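Local coordinates for Rubredoxin\:oxygen oxidoreductase (Desulfovibrio gigas, PDB 1E5D), which catalyses the four-electron reduction of one oxygen molecule to two water molecules, using a diiron centre and flavin mononucleotide, at residues Gly25-Ser29 against His293-Ile297; Leu88-Ile92 against Phe114-Trp119; Asp165-Ile171 against Ala189-Tyr193. Numbering follows the deposited sequence.

Interaction 1. Residues Gly25-Ser29 against His293-Ile297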
# COMPACT_ATOMS: atom_id res chain seq x y z
N GLY A 25 8.94 7.01 7.86
CA GLY A 25 7.72 6.24 7.75
C GLY A 25 6.78 6.69 6.66
O GLY A 25 5.85 5.95 6.30
N TYR A 26 6.96 7.89 6.09
CA TYR A 26 5.93 8.30 5.12
C TYR A 26 6.49 8.41 3.71
O TYR A 26 5.74 8.17 2.76
CB TYR A 26 5.26 9.60 5.57
CG TYR A 26 6.09 10.86 5.46
CD1 TYR A 26 6.92 11.26 6.50
CD2 TYR A 26 6.04 11.67 4.33
CE1 TYR A 26 7.68 12.41 6.40
CE2 TYR A 26 6.80 12.82 4.22
CZ TYR A 26 7.62 13.19 5.26
OH TYR A 26 8.39 14.33 5.18
N THR A 27 7.77 8.74 3.55
CA THR A 27 8.30 8.90 2.20
C THR A 27 9.64 8.21 1.99
O THR A 27 10.21 7.63 2.91
CB THR A 27 8.43 10.40 1.87
OG1 THR A 27 8.91 10.58 0.53
CG2 THR A 27 9.44 11.07 2.79
N LEU A 28 10.18 8.25 0.77
CA LEU A 28 11.50 7.70 0.52
C LEU A 28 12.59 8.78 0.43
O LEU A 28 12.34 9.86 -0.10
CB LEU A 28 11.55 6.92 -0.79
CG LEU A 28 10.64 5.70 -0.91
CD1 LEU A 28 10.91 5.03 -2.24
CD2 LEU A 28 10.86 4.74 0.25
N SER A 29 13.77 8.43 0.92
CA SER A 29 14.96 9.25 0.82
C SER A 29 16.06 8.48 0.10
O SER A 29 17.01 7.99 0.69
CB SER A 29 15.42 9.69 2.20
OG SER A 29 16.10 8.64 2.86
N HIS A 293 7.06 3.86 -5.46
CA HIS A 293 6.55 4.24 -4.15
C HIS A 293 5.47 5.30 -4.31
O HIS A 293 5.48 6.04 -5.31
CB HIS A 293 7.70 4.77 -3.28
CG HIS A 293 7.38 4.77 -1.83
ND1 HIS A 293 7.06 5.91 -1.14
CD2 HIS A 293 7.31 3.76 -0.93
CE1 HIS A 293 6.82 5.62 0.13
NE2 HIS A 293 6.96 4.31 0.28
N HIS A 294 4.56 5.38 -3.35
CA HIS A 294 3.58 6.48 -3.40
C HIS A 294 4.29 7.83 -3.38
O HIS A 294 3.85 8.80 -4.00
CB HIS A 294 2.58 6.40 -2.27
CG HIS A 294 3.07 6.19 -0.88
ND1 HIS A 294 3.05 4.95 -0.28
CD2 HIS A 294 3.58 7.04 0.04
CE1 HIS A 294 3.54 5.05 0.95
NE2 HIS A 294 3.87 6.31 1.17
N SER A 295 5.42 7.92 -2.68
CA SER A 295 6.07 9.23 -2.62
C SER A 295 6.59 9.61 -4.00
O SER A 295 6.55 10.79 -4.36
CB SER A 295 7.16 9.24 -1.56
OG SER A 295 8.18 8.30 -1.85
N GLN A 296 7.06 8.63 -4.76
CA GLN A 296 7.58 8.84 -6.10
C GLN A 296 6.50 9.37 -7.05
O GLN A 296 6.70 10.30 -7.81
CB GLN A 296 8.09 7.54 -6.73
CG GLN A 296 9.59 7.43 -6.90
CD GLN A 296 10.11 6.21 -6.17
OE1 GLN A 296 10.44 5.18 -6.76
NE2 GLN A 296 10.16 6.33 -4.84
N ILE A 297 5.35 8.70 -6.98
CA ILE A 297 4.26 9.14 -7.85
C ILE A 297 3.93 10.59 -7.52
O ILE A 297 3.69 11.42 -8.39
CB ILE A 297 3.05 8.22 -7.70
CG1 ILE A 297 3.30 6.83 -8.29
CG2 ILE A 297 1.80 8.86 -8.30
CD1 ILE A 297 2.53 5.71 -7.65
O HOH W 1 10.65 9.82 -2.45
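The Leu-28 side chain lies over one face of the His-293 imidazole, a CH-pi contact with CG 3.6 Å from the ring centroid. The contact joins strand 27-28 of the lactamase-fold domain to the N-terminal end of helix 294-302 in the flavodoxin domain. His-293 is the N-cap residue of that helix: its ND1 accepts from Ser-295 N at 3.0 Å. The same ND1 is 2.7 Å from Ser-295 OG, a second hydrogen bond. Two direct hydrogen bonds join the segments. His-294 NE2 donates to Tyr-26 O at 3.1 Å, and Leu-28 N donates to Ser-295 OG at 3.3 Å. Tyr-26 and Thr-27 form a classic beta bulge opposite Phe-23. The CA-to-CB bond of Tyr-26 points away from the helix, and its ring lies in the oxygen and FMN pockets. The His-294 ring also meets Tyr-321 of the second subunit edge-to-face, so the contact lies at the dimer interface. Water 1 bridges the segments, 2.9 Å from Leu-28 O and 3.0 Å from Ser-295 OG.

Interaction 2. Residues Leu88-Ile92 against Phe114-Trp119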
# COMPACT_ATOMS: atom_id res chain seq x y z
N LEU A 88 17.25 16.33 22.40
CA LEU A 88 17.04 17.41 23.36
C LEU A 88 17.31 16.93 24.77
O LEU A 88 18.14 17.56 25.45
CB LEU A 88 15.65 18.01 23.20
CG LEU A 88 15.24 19.13 24.16
CD1 LEU A 88 16.35 20.15 24.31
CD2 LEU A 88 13.97 19.82 23.67
N PRO A 89 16.71 15.85 25.25
CA PRO A 89 17.03 15.34 26.59
C PRO A 89 18.53 15.14 26.80
O PRO A 89 19.08 15.56 27.82
CB PRO A 89 16.33 13.98 26.64
CG PRO A 89 15.21 14.10 25.68
CD PRO A 89 15.68 15.02 24.59
N ALA A 90 19.22 14.49 25.87
CA ALA A 90 20.66 14.31 26.06
C ALA A 90 21.39 15.65 26.12
O ALA A 90 22.38 15.80 26.83
CB ALA A 90 21.27 13.46 24.94
N LEU A 91 20.92 16.63 25.34
CA LEU A 91 21.64 17.89 25.29
C LEU A 91 21.43 18.70 26.57
O LEU A 91 22.35 19.34 27.08
CB LEU A 91 21.19 18.71 24.09
CG LEU A 91 21.91 18.52 22.77
CD1 LEU A 91 21.24 19.42 21.74
CD2 LEU A 91 23.39 18.80 22.86
N ILE A 92 20.21 18.66 27.09
CA ILE A 92 19.94 19.33 28.36
C ILE A 92 20.91 18.80 29.42
O ILE A 92 21.41 19.54 30.26
CB ILE A 92 18.51 19.09 28.83
CG1 ILE A 92 17.49 19.94 28.08
CG2 ILE A 92 18.40 19.31 30.34
CD1 ILE A 92 16.25 19.17 27.74
N PHE A 114 7.74 15.16 25.42
CA PHE A 114 8.79 14.83 26.39
C PHE A 114 8.26 14.77 27.82
O PHE A 114 8.91 14.14 28.65
CB PHE A 114 9.96 15.82 26.32
CG PHE A 114 10.75 15.68 25.03
CD1 PHE A 114 11.58 14.59 24.82
CD2 PHE A 114 10.67 16.64 24.04
CE1 PHE A 114 12.31 14.46 23.65
CE2 PHE A 114 11.40 16.53 22.87
CZ PHE A 114 12.22 15.43 22.68
N HIS A 115 7.11 15.41 28.03
CA HIS A 115 6.49 15.36 29.35
C HIS A 115 7.49 15.76 30.43
O HIS A 115 7.61 15.11 31.46
CB HIS A 115 5.92 13.96 29.59
CG HIS A 115 5.09 13.45 28.45
ND1 HIS A 115 3.90 14.01 28.07
CD2 HIS A 115 5.30 12.42 27.60
CE1 HIS A 115 3.39 13.36 27.04
NE2 HIS A 115 4.23 12.38 26.74
N TYR A 116 8.25 16.82 30.14
CA TYR A 116 9.35 17.27 30.97
C TYR A 116 8.89 17.93 32.26
O TYR A 116 7.85 18.58 32.34
CB TYR A 116 10.22 18.25 30.17
CG TYR A 116 9.51 19.52 29.78
CD1 TYR A 116 8.69 19.58 28.66
CD2 TYR A 116 9.66 20.67 30.54
CE1 TYR A 116 8.04 20.74 28.29
CE2 TYR A 116 9.02 21.84 30.17
CZ TYR A 116 8.21 21.87 29.06
OH TYR A 116 7.57 23.04 28.71
N LYS A 117 9.70 17.75 33.30
CA LYS A 117 9.30 18.35 34.57
C LYS A 117 9.99 19.68 34.78
O LYS A 117 9.37 20.75 34.89
CB LYS A 117 9.55 17.38 35.73
CG LYS A 117 8.38 17.29 36.70
CD LYS A 117 7.49 16.09 36.41
CE LYS A 117 6.47 15.89 37.52
NZ LYS A 117 6.07 14.46 37.67
N ASP A 118 11.33 19.72 34.86
CA ASP A 118 11.84 21.06 35.22
C ASP A 118 12.83 21.58 34.20
O ASP A 118 14.03 21.61 34.46
CB ASP A 118 12.43 20.99 36.62
CG ASP A 118 11.42 20.54 37.66
OD1 ASP A 118 10.36 21.19 37.78
OD2 ASP A 118 11.66 19.53 38.35
N TRP A 119 12.33 21.99 33.04
CA TRP A 119 13.17 22.50 31.96
C TRP A 119 13.03 24.01 31.83
O TRP A 119 11.90 24.52 31.89
CB TRP A 119 12.80 21.85 30.62
CG TRP A 119 13.22 20.43 30.44
CD1 TRP A 119 13.81 19.61 31.35
CD2 TRP A 119 13.06 19.66 29.25
NE1 TRP A 119 14.04 18.37 30.80
CE2 TRP A 119 13.59 18.37 29.51
CE3 TRP A 119 12.53 19.92 27.98
CZ2 TRP A 119 13.60 17.36 28.55
CZ3 TRP A 119 12.54 18.92 27.04
CH2 TRP A 119 13.07 17.65 27.32
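Leu-88 opens helix 88-95 with its CA-to-CB bond directed at the 114-119 loop. Its CD2 is 3.8 Å from Trp-119 CZ3 and 4.3 Å from Phe-114 CE2, so one methyl group meets both aromatic rings. The same side chain touches Leu-75 and Ile-77 of strand 74-77, so it also packs against the seven-stranded sheet. Pro-89 follows, its CA-to-CB bond sideways to the loop. Its CD approaches Phe-114 CE1 at 3.5 Å, and its CG is 4.5 Å from Trp-119 CH2. This is apolar packing near the surface of the lactamase-fold domain. Helix 88-95 leads into strand 99-103, and the loop joins helix 104-114 to edge strand 121-124 of the seven-stranded sheet. At the end of helix 104-114, His-115 has positive phi and breaks the helical path. The chain comes back to helix 88-95 at Trp-119. Leu-91 instead packs on helix 56-64. One turn after Leu-88, Ile-92 faces the loop again, and its N donates to Leu-88 O at 2.9 Å. Ile-92 CD1 lies over the indole face in a CH-pi contact, 3.3 Å from the centroid of the six-membered ring of Trp-119.

Interaction 3. Residues Asp165-Ile171 against Ala189-Tyr193. With FEO (mu-oxo-diiron), chain D; OXY (oxygen molecule), chain E.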
# COMPACT_ATOMS: atom_id res chain seq x y z
N ASP A 165 12.89 22.39 8.79
CA ASP A 165 12.69 21.55 7.62
C ASP A 165 12.53 22.35 6.34
O ASP A 165 12.76 21.86 5.24
CB ASP A 165 11.45 20.67 7.83
CG ASP A 165 11.66 19.54 8.81
OD1 ASP A 165 12.77 18.98 8.87
OD2 ASP A 165 10.69 19.20 9.54
N ILE A 166 12.10 23.61 6.45
CA ILE A 166 11.85 24.42 5.25
C ILE A 166 13.13 24.58 4.44
O ILE A 166 14.18 24.94 4.97
CB ILE A 166 11.28 25.79 5.67
CG1 ILE A 166 10.12 25.65 6.65
CG2 ILE A 166 10.89 26.65 4.48
CD1 ILE A 166 9.77 26.94 7.37
N PHE A 167 13.01 24.30 3.14
CA PHE A 167 14.11 24.41 2.19
C PHE A 167 15.01 23.19 2.30
O PHE A 167 16.00 23.06 1.58
CB PHE A 167 14.94 25.68 2.39
CG PHE A 167 14.09 26.94 2.23
CD1 PHE A 167 13.43 27.18 1.03
CD2 PHE A 167 13.95 27.84 3.27
CE1 PHE A 167 12.65 28.31 0.87
CE2 PHE A 167 13.17 28.97 3.11
CZ PHE A 167 12.52 29.20 1.91
N GLY A 168 14.64 22.29 3.21
CA GLY A 168 15.40 21.08 3.42
C GLY A 168 15.35 20.20 2.19
O GLY A 168 14.45 20.20 1.36
N GLN A 169 16.38 19.37 2.03
CA GLN A 169 16.31 18.38 0.96
C GLN A 169 16.96 17.11 1.50
O GLN A 169 17.92 17.20 2.26
CB GLN A 169 17.00 18.85 -0.31
CG GLN A 169 17.41 20.31 -0.38
CD GLN A 169 18.63 20.59 0.48
OE1 GLN A 169 19.63 19.88 0.47
NE2 GLN A 169 18.55 21.67 1.25
N ASN A 170 16.46 15.95 1.11
CA ASN A 170 17.13 14.72 1.55
C ASN A 170 18.31 14.39 0.66
O ASN A 170 18.19 13.67 -0.33
CB ASN A 170 16.10 13.59 1.59
CG ASN A 170 15.17 13.78 2.78
OD1 ASN A 170 13.97 13.57 2.69
ND2 ASN A 170 15.76 14.20 3.89
N ILE A 171 19.47 14.94 0.98
CA ILE A 171 20.69 14.64 0.26
C ILE A 171 21.82 14.32 1.23
O ILE A 171 22.22 15.19 2.02
CB ILE A 171 21.15 15.82 -0.63
CG1 ILE A 171 20.16 16.17 -1.74
CG2 ILE A 171 22.53 15.55 -1.20
CD1 ILE A 171 20.70 17.23 -2.69
N ALA A 189 15.64 17.14 -5.60
CA ALA A 189 15.49 16.76 -4.20
C ALA A 189 14.67 17.78 -3.42
O ALA A 189 13.96 17.46 -2.46
CB ALA A 189 16.86 16.57 -3.56
N MET A 190 14.77 19.05 -3.82
CA MET A 190 13.96 20.04 -3.11
C MET A 190 12.48 19.80 -3.34
O MET A 190 11.66 19.87 -2.43
CB MET A 190 14.33 21.44 -3.57
CG MET A 190 15.68 21.90 -3.03
SD MET A 190 16.12 23.45 -3.86
CE MET A 190 14.77 24.47 -3.26
N ARG A 191 12.17 19.54 -4.60
CA ARG A 191 10.78 19.31 -4.99
C ARG A 191 10.31 18.02 -4.34
O ARG A 191 9.21 17.97 -3.78
CB ARG A 191 10.67 19.30 -6.50
CG ARG A 191 9.46 18.60 -7.10
CD ARG A 191 9.32 18.91 -8.60
NE ARG A 191 8.27 19.91 -8.81
CZ ARG A 191 8.47 21.11 -9.35
NH1 ARG A 191 9.69 21.47 -9.73
NH2 ARG A 191 7.45 21.94 -9.50
N GLU A 192 11.15 16.98 -4.38
CA GLU A 192 10.74 15.71 -3.80
C GLU A 192 10.41 15.91 -2.33
O GLU A 192 9.46 15.37 -1.78
CB GLU A 192 11.81 14.64 -3.97
CG GLU A 192 12.02 14.22 -5.41
CD GLU A 192 12.94 13.02 -5.54
OE1 GLU A 192 13.61 12.71 -4.52
OE2 GLU A 192 12.98 12.41 -6.63
N TYR A 193 11.25 16.73 -1.70
CA TYR A 193 11.01 17.05 -0.31
C TYR A 193 9.73 17.86 -0.17
O TYR A 193 8.84 17.51 0.62
CB TYR A 193 12.21 17.80 0.29
CG TYR A 193 11.98 17.98 1.78
CD1 TYR A 193 12.25 16.93 2.66
CD2 TYR A 193 11.49 19.17 2.30
CE1 TYR A 193 12.04 17.09 4.01
CE2 TYR A 193 11.27 19.32 3.66
CZ TYR A 193 11.55 18.28 4.50
OH TYR A 193 11.35 18.42 5.86
FE1 FEO D . 12.91 17.12 9.72
FE2 FEO D . 9.65 17.74 10.26
O FEO D . 11.66 16.94 10.92
O1 OXY E . 10.89 16.28 8.31
O2 OXY E . 10.01 15.49 8.13
O HOH W 2 12.66 21.52 -0.19
O HOH W 3 14.50 15.29 -0.96
O HOH W 4 14.29 18.09 11.47
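A single carboxylate, that of Asp-165, bridges both irons of the mu-oxo-diiron centre at one end of this contact. Its OD1 binds FE1 at 2.0 Å and its OD2 binds FE2 at 1.9 Å. His-79, Glu-81 and His-146 also bind FE2, while Asp-83 and His-226 also bind FE1. A bridging aspartate here is known from flavodiiron proteins and from some other binuclear members of the metallo-beta-lactamase fold, such as glyoxalase II. Asp-165 stands just after strand 160-164, at the start of a type II beta turn that runs to Gly-168. Gly-168 N donates to Asp-165 O at 2.8 Å. A side chain at Gly-168 would clash with that same carbonyl oxygen. The Tyr-193 ring packs on this backbone, with Gly-168 C over one face and Gly-168 O 3.3 Å from Tyr-193 CD2. Further along, Gln-169 CG packs on Met-190 CG at 3.5 Å, and Ile-171 CG1 on Ala-189 CB at 3.8 Å. The polar end of Gln-169 turns back: NE2 donates to Phe-167 O at 2.9 Å, and OE1 accepts from Val-228 N. Two waters join the backbones. Water 2 donates to Gly-168 O and Met-190 O, and water 3 donates to Ala-189 O and accepts from Asn-170 N. Tyr-193 OH makes a weak hydrogen bond to the oxygen molecule at O1, 3.3 Å away, and Asp-165 OD2 is 3.2 Å from the same atom. The phenol hydroxyl and the bridging carboxylate thus both line the oxygen pocket beside the irons, where Tyr-193 could possibly assist reduction.

Overall arrangement
From the N terminus, the chain first passes 25-29 in the lactamase-fold domain, which meets 293-297 in the flavodoxin domain, so interaction 1 ties the two domains. It closes a loop of 263 intervening residues. Interactions 2 and 3 are both nested inside it, one after the other, without crossing. Interaction 2 closes a short loop beside edge strand 121-124 of the seven-stranded sheet, joining helix 88-95 to the loop after helix 104-114. Interaction 3 then joins the loop after strand 160-164 to helix 183-198, near the centre of the chain. Interactions 1 and 3 touch where Ser-29 CB lies 4.0 Å from Asn-170 CB. Interaction 2 stands apart, its nearest atoms about 17 Å from interaction 1 and about 14 Å from interaction 3.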